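PDB 6ECB: Vlm2 from Streptomyces tsusimaensis, which belongs to the non-ribosomal peptide synthetase that makes the depsipeptide valinomycin, the chain described being its thioesterase domain. Local coordinates for residues T122-L125 / R130-G133; I116-A121 / I235-F240; G40-P45 / D95-V100; H110-H115 / D225-Q230. All blocks are in the same frame, centred on the assembly; numbering follows the deposited sequence.

Contact 1. Residues T122-L125 / R130-G133; sequences TMLL and RPKG
Leu-125 and Arg-130 meet where helix 112-126 ends and the chain turns back toward the sheet. From its base outward, Arg-130 first sets CB 4.1 Å from Leu-125 CD2, a loose touch, and then CG at 3.8 Å from that same methyl. Having CG anti to the backbone N (chi1 -174°) starts an extended run to NE that carries the charged end past the leucine, and NH1 finishes in a salt bridge with Asp-234. An arginine suits this exposed position: its lower methylenes cover a hydrophobic methyl while the guanidinium reaches the surface. The loop holding it belongs to the beta-alpha-beta crossover of the alpha/beta-hydrolase fold, which leads from strand 105-110 through helix 112-126 to the neighbouring parallel strand 134-137. Pro-131, the next residue, lies deeper. Its CD is 4.0 Å from Leu-125 CD2, and its CG stands 3.9 Å from Leu-124 CD1. The compact, rigid ring thus faces two successive leucines of the helix with purely apolar atoms. Leu-124 and Pro-131 both also press on Ile-107 of strand 105-110, so the buried half of the contact rests on the sheet.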
loop_
_atom_site.group_PDB
_atom_site.type_symbol
_atom_site.label_atom_id
_atom_site.label_comp_id
_atom_site.label_asym_id
_atom_site.label_seq_id
_atom_site.Cartn_x
_atom_site.Cartn_y
_atom_site.Cartn_z
ATOM N N THR A 122 3.594 11.267 10.397
ATOM C CA THR A 122 4.399 12.064 11.313
ATOM C C THR A 122 4.827 13.360 10.648
ATOM O O THR A 122 4.836 14.421 11.290
ATOM C CB THR A 122 5.638 11.319 11.849
ATOM O OG1 THR A 122 6.646 11.239 10.847
ATOM C CG2 THR A 122 5.306 9.949 12.326
ATOM N N MET A 123 5.139 13.306 9.350
ATOM C CA MET A 123 5.531 14.516 8.636
ATOM C C MET A 123 4.372 15.509 8.527
ATOM O O MET A 123 4.580 16.718 8.672
ATOM C CB MET A 123 6.055 14.160 7.242
ATOM C CG MET A 123 6.718 15.284 6.492
ATOM S SD MET A 123 7.683 14.636 5.085
ATOM C CE MET A 123 8.941 13.683 5.901
ATOM N N LEU A 124 3.158 15.027 8.259
ATOM C CA LEU A 124 2.012 15.931 8.224
ATOM C C LEU A 124 1.815 16.602 9.580
ATOM O O LEU A 124 1.581 17.804 9.650
ATOM C CB LEU A 124 0.757 15.167 7.803
ATOM C CG LEU A 124 0.769 14.691 6.349
ATOM C CD1 LEU A 124 -0.435 13.798 6.104
ATOM C CD2 LEU A 124 0.777 15.846 5.358
ATOM N N LEU A 125 1.904 15.832 10.669
ATOM C CA LEU A 125 1.721 16.442 11.983
ATOM C C LEU A 125 2.753 17.536 12.229
ATOM O O LEU A 125 2.437 18.601 12.769
ATOM C CB LEU A 125 1.825 15.378 13.066
ATOM C CG LEU A 125 0.723 14.330 13.081
ATOM C CD1 LEU A 125 1.101 13.237 14.069
ATOM C CD2 LEU A 125 -0.578 14.922 13.470
ATOM N N ARG A 130 -3.323 17.390 10.682
ATOM C CA ARG A 130 -3.610 16.251 11.549
ATOM C C ARG A 130 -4.592 15.281 10.908
ATOM O O ARG A 130 -5.813 15.537 10.903
ATOM C CB ARG A 130 -4.152 16.740 12.889
ATOM C CG ARG A 130 -4.338 15.620 13.913
ATOM C CD ARG A 130 -4.977 16.141 15.192
ATOM N NE ARG A 130 -5.127 15.069 16.180
ATOM C CZ ARG A 130 -4.176 14.676 17.029
ATOM N NH1 ARG A 130 -2.986 15.277 17.079
ATOM N NH2 ARG A 130 -4.433 13.678 17.866
ATOM N N PRO A 131 -4.121 14.158 10.377
ATOM C CA PRO A 131 -5.048 13.138 9.870
ATOM C C PRO A 131 -5.903 12.588 11.005
ATOM O O PRO A 131 -5.561 12.680 12.190
ATOM C CB PRO A 131 -4.118 12.057 9.301
ATOM C CG PRO A 131 -2.787 12.755 9.086
ATOM C CD PRO A 131 -2.719 13.740 10.245
ATOM N N LYS A 132 -7.018 11.976 10.608
ATOM C CA LYS A 132 -7.924 11.343 11.554
ATOM C C LYS A 132 -7.289 10.154 12.261
ATOM O O LYS A 132 -7.608 9.891 13.424
ATOM C CB LYS A 132 -9.178 10.902 10.807
ATOM C CG LYS A 132 -10.285 10.371 11.690
ATOM C CD LYS A 132 -11.540 10.192 10.857
ATOM C CE LYS A 132 -12.604 9.472 11.627
ATOM N NZ LYS A 132 -13.055 10.308 12.717
ATOM N N GLY A 133 -6.401 9.436 11.591
ATOM C CA GLY A 133 -5.818 8.225 12.144
ATOM C C GLY A 133 -4.919 7.587 11.115
ATOM O O GLY A 133 -4.847 8.021 9.956
#

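Contact 2. Residues I116-A121 / I235-F240; sequences IAFYLA and IPIHVF
Ala-121 and Ile-235 form the closer half of this contact, with Ala-121 CB 4.3 Å from Ile-235 CD1. Alanine is apt here because its single methyl lets the helix approach a long, branched partner: the CA atoms of the two residues are 8.6 Å apart, and the isoleucine does most of the bridging. Its CG1 sits between the backbone N and the carbonyl carbon (chi1 62°), and the extended chain beyond carries CD1 toward Ala-121 CB. The other half is slacker. Ile-237 CD1 comes to the edge of the Phe-118 ring, near its plane, and stops 4.5 Å from CE2; no methyl of Ile-237 covers a ring face. Phe-118 can span the larger gap because its CG is anti to the backbone N (chi1 179°), swinging the ring out from the helix.

That gap follows from the alpha/beta-hydrolase sheet. Strand 134-137 runs between strands 105-110 and 237-241, and its Leu-134 touches both Ala-117 and Phe-118, so the helix reaches strand 237-241 through the long side chains of Phe-118 and Ile-237, while Ala-121 meets Ile-235 just before the strand begins. All four residues that touch are buried, and Pro-229, Leu-233 and Tyr-259 also pack on Phe-118. The partly exposed residues lie off the contact. On the helix, Tyr-119 turns to another side, where its ring meets Phe-86 edge to face. On the strand, alternation sends His-238, and with it Phe-240, to the other face of the sheet, against helix 281-293.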
loop_
_atom_site.group_PDB
_atom_site.type_symbol
_atom_site.label_atom_id
_atom_site.label_comp_id
_atom_site.label_asym_id
_atom_site.label_seq_id
_atom_site.Cartn_x
_atom_site.Cartn_y
_atom_site.Cartn_z
ATOM N N ILE A 116 5.586 3.646 5.135
ATOM C CA ILE A 116 5.547 4.960 4.526
ATOM C C ILE A 116 4.420 5.785 5.136
ATOM O O ILE A 116 4.593 6.966 5.452
ATOM C CB ILE A 116 5.392 4.847 2.996
ATOM C CG1 ILE A 116 6.650 4.218 2.403
ATOM C CG2 ILE A 116 5.183 6.242 2.404
ATOM C CD1 ILE A 116 6.509 3.875 0.922
ATOM N N ALA A 117 3.253 5.169 5.310
ATOM C CA ALA A 117 2.101 5.866 5.877
ATOM C C ALA A 117 2.381 6.362 7.290
ATOM O O ALA A 117 1.992 7.481 7.652
ATOM C CB ALA A 117 0.897 4.931 5.868
ATOM N N PHE A 118 3.047 5.544 8.109
ATOM C CA PHE A 118 3.398 6.000 9.458
ATOM C C PHE A 118 4.258 7.254 9.398
ATOM O O PHE A 118 3.975 8.273 10.053
ATOM C CB PHE A 118 4.132 4.884 10.224
ATOM C CG PHE A 118 4.552 5.307 11.619
ATOM C CD1 PHE A 118 5.738 5.994 11.832
ATOM C CD2 PHE A 118 3.716 5.070 12.707
ATOM C CE1 PHE A 118 6.088 6.418 13.119
ATOM C CE2 PHE A 118 4.061 5.497 13.979
ATOM C CZ PHE A 118 5.229 6.171 14.185
ATOM N N TYR A 119 5.313 7.216 8.581
ATOM C CA TYR A 119 6.224 8.346 8.517
ATOM C C TYR A 119 5.581 9.551 7.824
ATOM O O TYR A 119 5.838 10.698 8.217
ATOM C CB TYR A 119 7.499 7.933 7.801
ATOM C CG TYR A 119 8.559 7.355 8.710
ATOM C CD1 TYR A 119 8.588 6.008 9.013
ATOM C CD2 TYR A 119 9.572 8.155 9.201
ATOM C CE1 TYR A 119 9.557 5.480 9.826
ATOM C CE2 TYR A 119 10.562 7.626 10.006
ATOM C CZ TYR A 119 10.534 6.289 10.324
ATOM O OH TYR A 119 11.537 5.758 11.128
ATOM N N LEU A 120 4.736 9.294 6.822
ATOM C CA LEU A 120 3.944 10.339 6.166
ATOM C C LEU A 120 3.086 11.075 7.188
ATOM O O LEU A 120 3.072 12.320 7.257
ATOM C CB LEU A 120 3.054 9.666 5.096
ATOM C CG LEU A 120 2.339 10.420 4.028
ATOM C CD1 LEU A 120 1.810 9.365 3.057
ATOM C CD2 LEU A 120 1.275 11.244 4.664
ATOM N N ALA A 121 2.374 10.313 8.006
ATOM C CA ALA A 121 1.560 10.919 9.056
ATOM C C ALA A 121 2.406 11.755 10.007
ATOM O O ALA A 121 1.991 12.853 10.405
ATOM C CB ALA A 121 0.797 9.836 9.807
ATOM N N ILE A 235 -1.743 10.373 16.634
ATOM C CA ILE A 235 -3.118 10.128 16.208
ATOM C C ILE A 235 -3.405 8.642 16.402
ATOM O O ILE A 235 -2.475 7.845 16.539
ATOM C CB ILE A 235 -3.342 10.524 14.730
ATOM C CG1 ILE A 235 -2.455 9.692 13.793
ATOM C CG2 ILE A 235 -3.078 12.023 14.546
ATOM C CD1 ILE A 235 -2.655 10.078 12.305
ATOM N N PRO A 236 -4.673 8.240 16.424
ATOM C CA PRO A 236 -4.974 6.827 16.697
ATOM C C PRO A 236 -4.509 5.944 15.557
ATOM O O PRO A 236 -4.588 6.318 14.387
ATOM C CB PRO A 236 -6.501 6.792 16.819
ATOM C CG PRO A 236 -6.935 8.200 16.914
ATOM C CD PRO A 236 -5.887 9.065 16.380
ATOM N N ILE A 237 -4.059 4.748 15.916
ATOM C CA ILE A 237 -3.620 3.745 14.958
ATOM C C ILE A 237 -4.598 2.579 15.001
ATOM O O ILE A 237 -4.979 2.119 16.086
ATOM C CB ILE A 237 -2.199 3.272 15.274
ATOM C CG1 ILE A 237 -1.257 4.454 15.311
ATOM C CG2 ILE A 237 -1.760 2.243 14.264
ATOM C CD1 ILE A 237 0.142 4.080 15.663
ATOM N N HIS A 238 -5.016 2.107 13.819
ATOM C CA HIS A 238 -5.810 0.892 13.681
ATOM C C HIS A 238 -4.986 -0.089 12.877
ATOM O O HIS A 238 -4.602 0.228 11.752
ATOM C CB HIS A 238 -7.119 1.113 12.939
ATOM C CG HIS A 238 -8.235 1.577 13.812
ATOM N ND1 HIS A 238 -8.346 2.888 14.194
ATOM C CD2 HIS A 238 -9.265 0.915 14.404
ATOM C CE1 HIS A 238 -9.408 3.033 14.966
ATOM N NE2 HIS A 238 -9.984 1.847 15.117
ATOM N N VAL A 239 -4.722 -1.261 13.443
ATOM C CA VAL A 239 -3.917 -2.300 12.814
ATOM C C VAL A 239 -4.859 -3.441 12.446
ATOM O O VAL A 239 -5.497 -4.029 13.326
ATOM C CB VAL A 239 -2.822 -2.805 13.770
ATOM C CG1 VAL A 239 -1.961 -3.889 13.119
ATOM C CG2 VAL A 239 -1.950 -1.653 14.278
ATOM N N PHE A 240 -4.951 -3.760 11.169
ATOM C CA PHE A 240 -5.775 -4.858 10.679
ATOM C C PHE A 240 -4.809 -5.967 10.291
ATOM O O PHE A 240 -3.990 -5.777 9.389
ATOM C CB PHE A 240 -6.632 -4.412 9.483
ATOM C CG PHE A 240 -7.643 -3.358 9.842
ATOM C CD1 PHE A 240 -7.282 -2.008 9.865
ATOM C CD2 PHE A 240 -8.928 -3.707 10.205
ATOM C CE1 PHE A 240 -8.192 -1.049 10.242
ATOM C CE2 PHE A 240 -9.854 -2.743 10.584
ATOM C CZ PHE A 240 -9.474 -1.402 10.596
#

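Contact 3. Residues G40-P45 / D95-V100; sequences GIVFAP and DSAAGV
Val-42 meets both Ala-97 and Val-100, and all the contact between the two segments is apolar: one methyl of the strand residue serves each partner. Val-42 CG1, anti to the backbone N (chi1 179°), faces Ala-97 CB at 4.0 Å. The second branch, CG2, lies 3.5 Å from Val-100 CG2, a snug methyl-to-methyl approach. A beta-branched residue suits the strand, since its two methyls diverge toward two points of the segment 95-100, whereas the small alanine allows the helix backbone to come near the sheet, with 6.7 Å between the CA atoms of Val-42 and Ala-97. Alternation along the strand points Ile-41 away from 95-100 and Val-42 toward it, and the partly exposed Val-100 covers the outer side of the contact.

In the alpha/beta-hydrolase fold, this is where a crossover passes over a strand it does not join. Helix 86-97 leads from strand 67-71 to strand 105-110, and strand 40-44 lies between those two in the sheet. Val-70 and Leu-120 extend the same hydrophobic layer, touching Val-42 and Ala-97 respectively.

Backbone hydrogen bonds support the two sides separately. Val-100 N donates to Ala-97 O at 3.0 Å, a turn that brings the valine back over the strand. Val-42 is paired through its backbone with Tyr-106 of strand 105-110.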
loop_
_atom_site.group_PDB
_atom_site.type_symbol
_atom_site.label_atom_id
_atom_site.label_comp_id
_atom_site.label_asym_id
_atom_site.label_seq_id
_atom_site.Cartn_x
_atom_site.Cartn_y
_atom_site.Cartn_z
ATOM N N GLY A 40 -12.275 10.216 4.676
ATOM C CA GLY A 40 -11.396 9.864 3.577
ATOM C C GLY A 40 -10.280 8.951 3.995
ATOM O O GLY A 40 -10.014 8.737 5.178
ATOM N N ILE A 41 -9.602 8.382 2.989
ATOM C CA ILE A 41 -8.359 7.655 3.208
ATOM C C ILE A 41 -7.410 7.999 2.076
ATOM O O ILE A 41 -7.809 8.001 0.897
ATOM C CB ILE A 41 -8.492 6.110 3.232
ATOM C CG1 ILE A 41 -9.589 5.633 4.162
ATOM C CG2 ILE A 41 -7.128 5.502 3.612
ATOM C CD1 ILE A 41 -9.907 4.110 3.928
ATOM N N VAL A 42 -6.154 8.253 2.437
ATOM C CA VAL A 42 -5.048 8.349 1.490
ATOM C C VAL A 42 -4.132 7.170 1.766
ATOM O O VAL A 42 -3.530 7.074 2.851
ATOM C CB VAL A 42 -4.262 9.661 1.625
ATOM C CG1 VAL A 42 -3.121 9.658 0.626
ATOM C CG2 VAL A 42 -5.172 10.875 1.413
ATOM N N PHE A 43 -4.004 6.292 0.776
ATOM C CA PHE A 43 -3.116 5.143 0.856
ATOM C C PHE A 43 -1.741 5.447 0.276
ATOM O O PHE A 43 -1.628 5.938 -0.841
ATOM C CB PHE A 43 -3.712 3.959 0.104
ATOM C CG PHE A 43 -4.888 3.309 0.802
ATOM C CD1 PHE A 43 -4.686 2.550 1.934
ATOM C CD2 PHE A 43 -6.171 3.448 0.311
ATOM C CE1 PHE A 43 -5.756 1.938 2.573
ATOM C CE2 PHE A 43 -7.238 2.827 0.938
ATOM C CZ PHE A 43 -7.017 2.064 2.053
ATOM N N ALA A 44 -0.718 5.080 1.005
ATOM C CA ALA A 44 0.665 5.119 0.570
ATOM C C ALA A 44 1.015 3.807 -0.117
ATOM O O ALA A 44 0.574 2.737 0.321
ATOM C CB ALA A 44 1.604 5.354 1.751
ATOM N N PRO A 45 1.816 3.840 -1.179
ATOM C CA PRO A 45 2.037 2.630 -1.971
ATOM C C PRO A 45 3.066 1.699 -1.350
ATOM O O PRO A 45 4.040 2.145 -0.732
ATOM C CB PRO A 45 2.550 3.187 -3.313
ATOM C CG PRO A 45 3.294 4.420 -2.928
ATOM C CD PRO A 45 2.472 5.021 -1.782
ATOM N N ASP A 95 4.023 15.381 0.665
ATOM C CA ASP A 95 3.684 16.527 -0.145
ATOM C C ASP A 95 2.423 16.281 -0.948
ATOM O O ASP A 95 1.603 17.179 -1.092
ATOM C CB ASP A 95 4.830 16.860 -1.088
ATOM C CG ASP A 95 6.015 17.497 -0.373
ATOM O OD1 ASP A 95 5.918 17.878 0.815
ATOM O OD2 ASP A 95 7.057 17.625 -1.031
ATOM N N SER A 96 2.274 15.083 -1.514
ATOM C CA SER A 96 1.079 14.773 -2.293
ATOM C C SER A 96 -0.149 14.621 -1.386
ATOM O O SER A 96 -1.239 15.114 -1.713
ATOM C CB SER A 96 1.343 13.493 -3.105
ATOM O OG SER A 96 0.220 13.086 -3.864
ATOM N N ALA A 97 -0.004 13.924 -0.272
ATOM C CA ALA A 97 -1.147 13.696 0.608
ATOM C C ALA A 97 -1.618 15.003 1.243
ATOM O O ALA A 97 -2.804 15.159 1.544
ATOM C CB ALA A 97 -0.787 12.696 1.700
ATOM N N ALA A 98 -0.702 15.941 1.457
ATOM C CA ALA A 98 -1.046 17.186 2.134
ATOM C C ALA A 98 -2.142 17.962 1.420
ATOM O O ALA A 98 -2.862 18.718 2.063
ATOM C CB ALA A 98 0.202 18.057 2.281
ATOM N N GLY A 99 -2.328 17.749 0.123
ATOM C CA GLY A 99 -3.401 18.421 -0.581
ATOM C C GLY A 99 -4.795 18.089 -0.082
ATOM O O GLY A 99 -5.704 18.913 -0.226
ATOM N N VAL A 100 -4.989 16.905 0.515
ATOM C CA VAL A 100 -6.322 16.490 0.937
ATOM C C VAL A 100 -6.362 16.084 2.407
ATOM O O VAL A 100 -7.446 15.911 2.962
ATOM C CB VAL A 100 -6.864 15.337 0.060
ATOM C CG1 VAL A 100 -6.989 15.797 -1.398
ATOM C CG2 VAL A 100 -5.996 14.088 0.180
#

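Contact 4. Residues H110-H115 / D225-Q230; sequences HSLGGH and DVVLPQ
The start of helix 112-126, which overlaps the end of a GxSxG sequence with the shape of a nucleophile elbow, packs through Leu-112 and His-115 against Val-227 at the end of helix 224-227. Ser-111 has the strained positive phi (56°) expected at the tip of such an elbow. Glycines suit the positions beyond it: a CB on Gly-113 would clash with His-110 O, and one on Gly-114 would crowd Ser-111 O.

His-115 carries most of the contact. Its CG is anti to the carbonyl carbon (chi1 -58°), which lays the ring beside Val-227. Val-227 CG2 sits over one face in a CH-pi contact, 4.1 Å from the ring centroid and 22° off the normal, displaced toward the rim. The ring's CD2 is 3.5 Å from Val-227 O, and Pro-229 CD lies at the ring edge, 4.4 Å from CD2. Two nitrogens hold the buried ring's rotation lightly: ND1 donates a weak, bent bond of 3.5 Å to Ser-111 O, and NE2 lies within weak hydrogen-bonding range of the Pro-140 and Pro-141 carbonyls. Putting an alanine here would probably deprive Val-227 of the flat surface it packs on and break the polar link to Ser-111 O, opening a gap between the two helices. Leu-112 adds a plain apolar touch, its CD1 4.0 Å from Val-227 CG1, the two side chains crossing at about a right angle.

A sharp strand-to-helix turn bearing a serine with positive phi is the hallmark of the alpha/beta-hydrolase nucleophile elbow, consistent with a thioesterase.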
loop_
_atom_site.group_PDB
_atom_site.type_symbol
_atom_site.label_atom_id
_atom_site.label_comp_id
_atom_site.label_asym_id
_atom_site.label_seq_id
_atom_site.Cartn_x
_atom_site.Cartn_y
_atom_site.Cartn_z
ATOM N N HIS A 110 -0.470 -0.774 3.176
ATOM C CA HIS A 110 -0.199 -2.197 3.267
ATOM C C HIS A 110 1.280 -2.433 2.997
ATOM O O HIS A 110 1.868 -1.779 2.139
ATOM C CB HIS A 110 -1.047 -2.940 2.228
ATOM C CG HIS A 110 -0.875 -4.427 2.203
ATOM N ND1 HIS A 110 -0.110 -5.061 1.245
ATOM C CD2 HIS A 110 -1.413 -5.410 2.965
ATOM C CE1 HIS A 110 -0.168 -6.370 1.427
ATOM N NE2 HIS A 110 -0.962 -6.612 2.454
ATOM N N SER A 111 1.858 -3.399 3.696
ATOM C CA SER A 111 3.254 -3.794 3.501
ATOM C C SER A 111 4.138 -2.556 3.678
ATOM O O SER A 111 3.942 -1.783 4.635
ATOM C CB SER A 111 3.343 -4.499 2.145
ATOM O OG SER A 111 4.599 -5.119 2.000
ATOM N N LEU A 112 5.122 -2.317 2.803
ATOM C CA LEU A 112 5.946 -1.113 2.930
ATOM C C LEU A 112 5.109 0.159 2.931
ATOM O O LEU A 112 5.521 1.175 3.512
ATOM C CB LEU A 112 6.969 -1.068 1.782
ATOM C CG LEU A 112 7.873 0.165 1.743
ATOM C CD1 LEU A 112 8.827 0.231 2.911
ATOM C CD2 LEU A 112 8.652 0.142 0.400
ATOM N N GLY A 113 3.936 0.131 2.283
ATOM C CA GLY A 113 3.046 1.269 2.332
ATOM C C GLY A 113 2.635 1.622 3.749
ATOM O O GLY A 113 2.378 2.791 4.043
ATOM N N GLY A 114 2.587 0.631 4.642
ATOM C CA GLY A 114 2.291 0.933 6.048
ATOM C C GLY A 114 3.389 1.733 6.722
ATOM O O GLY A 114 3.121 2.688 7.465
ATOM N N HIS A 115 4.652 1.365 6.473
ATOM C CA HIS A 115 5.738 2.148 7.043
ATOM C C HIS A 115 5.781 3.538 6.456
ATOM O O HIS A 115 6.031 4.508 7.170
ATOM C CB HIS A 115 7.068 1.454 6.814
ATOM C CG HIS A 115 7.088 0.095 7.383
ATOM N ND1 HIS A 115 6.603 -0.987 6.698
ATOM C CD2 HIS A 115 7.445 -0.353 8.608
ATOM C CE1 HIS A 115 6.695 -2.060 7.463
ATOM N NE2 HIS A 115 7.195 -1.697 8.629
ATOM N N ASP A 225 16.023 -1.377 9.211
ATOM C CA ASP A 225 16.329 -0.435 10.279
ATOM C C ASP A 225 15.932 0.988 9.919
ATOM O O ASP A 225 15.630 1.781 10.814
ATOM C CB ASP A 225 17.819 -0.487 10.630
ATOM C CG ASP A 225 18.265 -1.868 11.089
ATOM O OD1 ASP A 225 17.464 -2.574 11.740
ATOM O OD2 ASP A 225 19.420 -2.250 10.799
ATOM N N VAL A 226 15.920 1.327 8.630
ATOM C CA VAL A 226 15.508 2.653 8.175
ATOM C C VAL A 226 13.992 2.825 8.231
ATOM O O VAL A 226 13.490 3.918 8.539
ATOM C CB VAL A 226 16.043 2.882 6.750
ATOM C CG1 VAL A 226 15.453 4.124 6.164
ATOM C CG2 VAL A 226 17.586 2.954 6.756
ATOM N N VAL A 227 13.226 1.780 7.892
ATOM C CA VAL A 227 11.775 1.925 7.817
ATOM C C VAL A 227 11.106 1.704 9.173
ATOM O O VAL A 227 9.929 2.041 9.331
ATOM C CB VAL A 227 11.128 0.994 6.765
ATOM C CG1 VAL A 227 11.874 1.103 5.415
ATOM C CG2 VAL A 227 11.074 -0.440 7.220
ATOM N N LEU A 228 11.826 1.183 10.159
ATOM C CA LEU A 228 11.252 1.018 11.492
ATOM C C LEU A 228 10.811 2.368 12.056
ATOM O O LEU A 228 11.569 3.345 11.990
ATOM C CB LEU A 228 12.292 0.379 12.421
ATOM C CG LEU A 228 11.774 0.047 13.829
ATOM C CD1 LEU A 228 10.878 -1.185 13.776
ATOM C CD2 LEU A 228 12.936 -0.164 14.799
ATOM N N PRO A 229 9.598 2.475 12.600
ATOM C CA PRO A 229 9.217 3.706 13.290
ATOM C C PRO A 229 10.209 4.043 14.396
ATOM O O PRO A 229 10.798 3.162 15.019
ATOM C CB PRO A 229 7.827 3.374 13.842
ATOM C CG PRO A 229 7.277 2.376 12.885
ATOM C CD PRO A 229 8.462 1.550 12.458
ATOM N N GLN A 230 10.386 5.334 14.629
ATOM C CA GLN A 230 11.357 5.809 15.614
ATOM C C GLN A 230 10.825 6.925 16.501
ATOM O O GLN A 230 11.615 7.548 17.219
ATOM C CB GLN A 230 12.628 6.318 14.929
ATOM C CG GLN A 230 13.507 5.251 14.320
ATOM C CD GLN A 230 14.070 4.278 15.348
ATOM O OE1 GLN A 230 13.915 4.467 16.559
ATOM N NE2 GLN A 230 14.724 3.231 14.866
#

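Overall arrangement
Helix 112-126 unites three of the contacts: the segments 110-115 of contact 4, 116-121 of contact 2 and 122-125 of contact 1 run on from the elbow along the helix, with the centres of contacts 4 and 1 about 16 Å apart. Contact 4 lies at the probable active site, where Ser-111, His-273 and Asp-138 have the geometry of a catalytic triad; contact 1 is at the far end of the helix. Contacts 2 and 4 are joined by a probable hydrogen bond of 2.6 Å between Tyr-119 OH and Leu-228 O. Contact 3 lies alongside: Ala-44 CB packs 3.7 Å from Ile-116 CG2 of contact 2, and Ala-98 CB 3.8 Å from Leu-124 CD2 of contact 1.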